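Local structure of N-acetylmuramoyl-l-alanine amidase AMID (Escherichia coli, 2WKX) at the interface of chains A and B. The protein hydrolyses, as a zinc-dependent amidase, the bond between N-acetylmuramoyl residues and L-amino acid residues in certain cell-wall glycopeptides. Coordinates in Å, arbitrary orientation; residue numbers count along the deposited sequence, not the author numbering. Chains: chain A/B, N-acetylmuramoyl-l-alanine amidase AMID.

The interface of chains A and B. Residues chain A 21-22, 24-25; chain B 48, 54, 75-76.
A:Ala22 meets B:Leu75 and B:Val76 where an N-terminal arm of chain A reaches across onto chain B. The arm docks against the body of the partner, a member of the N-acetylmuramoyl-L-alanine amidase 2 family. This arm exchange is two-fold symmetric, so chain B makes the same contact on chain A. The structure alone does not show whether the dimer forms in the cell. The backbone N of A:Ala22 gives a nearly straight hydrogen bond to the carbonyl O of B:Leu75, at 2.9 Å. The donor sits 18° off the carbonyl plane. The same B:Leu75 O also meets water 1, which lies 2.9 Å from A:Ala22 O. One partner carbonyl therefore holds both polar backbone atoms of A:Ala22, one directly and one through water.

The methyl of A:Ala22 points into chain B. Its CB lies 3.7 Å from B:Val76 CG2 and also touches B:Ser54 CB. The backbone O of B:Leu48, at the end of helix 41-48, comes up to the same methyl.

Further along the arm, the hydroxyl OG of B:Ser54 donates a hydrogen bond of 2.6 Å to the backbone O of A:Ala24. The hydroxyl arrives in the carbonyl plane, with a C=O...OG angle of 146°. B:Ser54 OG stands between its own backbone N and carbonyl carbon (chi1 63°), a rotation that turns it to the arm. Its CB also packs loosely against the A:Ala24 methyl.

B:Val76 spreads its two methyls along the arm. CG1 is anti to the backbone N and lies 3.8 Å from A:Ala25 CB, while CG2 serves A:Ala22. A:Ala25 begins strand 25-27. A:Gln21, just before A:Ala22, is poorly ordered and is hidden little by chain B. The centre of the patch is about 33 Å from the catalytic A:Glu104 of the chain that lends the arm.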
# COMPACT_ATOMS: atom_id res chain seq x y z
N GLN A 21 1.52 19.43 -14.71
CA GLN A 21 1.25 18.64 -13.49
C GLN A 21 -0.14 18.01 -13.53
O GLN A 21 -1.12 18.71 -13.81
CB GLN A 21 1.34 19.51 -12.23
CG GLN A 21 2.63 20.29 -12.05
CD GLN A 21 2.51 21.34 -10.95
OE1 GLN A 21 2.50 21.01 -9.75
NE2 GLN A 21 2.43 22.61 -11.34
N ALA A 22 -0.24 16.71 -13.23
CA ALA A 22 -1.53 16.02 -13.16
C ALA A 22 -2.33 16.49 -11.94
O ALA A 22 -1.75 16.76 -10.87
CB ALA A 22 -1.32 14.51 -13.06
N ALA A 24 -4.61 14.43 -10.55
CA ALA A 24 -4.74 13.21 -9.73
C ALA A 24 -3.36 12.83 -9.17
O ALA A 24 -2.63 12.02 -9.75
CB ALA A 24 -5.37 12.07 -10.53
N ALA A 25 -3.01 13.48 -8.07
CA ALA A 25 -1.75 13.25 -7.38
C ALA A 25 -2.07 13.37 -5.90
O ALA A 25 -2.56 14.43 -5.45
CB ALA A 25 -0.72 14.27 -7.78
N LEU B 48 -4.14 12.27 -18.94
CA LEU B 48 -3.32 11.89 -17.79
C LEU B 48 -3.12 13.04 -16.80
O LEU B 48 -2.55 12.85 -15.72
CB LEU B 48 -1.98 11.33 -18.25
CG LEU B 48 -2.09 9.92 -18.87
CD1 LEU B 48 -0.80 9.62 -19.65
CD2 LEU B 48 -2.36 8.83 -17.80
N SER B 54 -3.99 9.37 -14.03
CA SER B 54 -2.69 10.04 -14.17
C SER B 54 -1.61 8.95 -14.20
O SER B 54 -1.91 7.77 -14.00
CB SER B 54 -2.44 11.03 -13.01
OG SER B 54 -2.38 10.37 -11.74
N LEU B 75 4.64 13.95 -14.78
CA LEU B 75 3.35 14.55 -14.40
C LEU B 75 3.00 14.55 -12.92
O LEU B 75 2.14 15.33 -12.48
CB LEU B 75 2.22 13.79 -15.11
CG LEU B 75 2.38 13.53 -16.61
CD1 LEU B 75 1.20 12.74 -17.14
CD2 LEU B 75 2.56 14.86 -17.34
N VAL B 76 3.63 13.65 -12.17
CA VAL B 76 3.36 13.49 -10.73
C VAL B 76 4.69 13.26 -10.02
O VAL B 76 5.49 12.44 -10.50
CB VAL B 76 2.41 12.27 -10.44
CG1 VAL B 76 2.22 12.06 -8.90
CG2 VAL B 76 1.06 12.40 -11.17
O HOH W 1 0.96 16.42 -10.03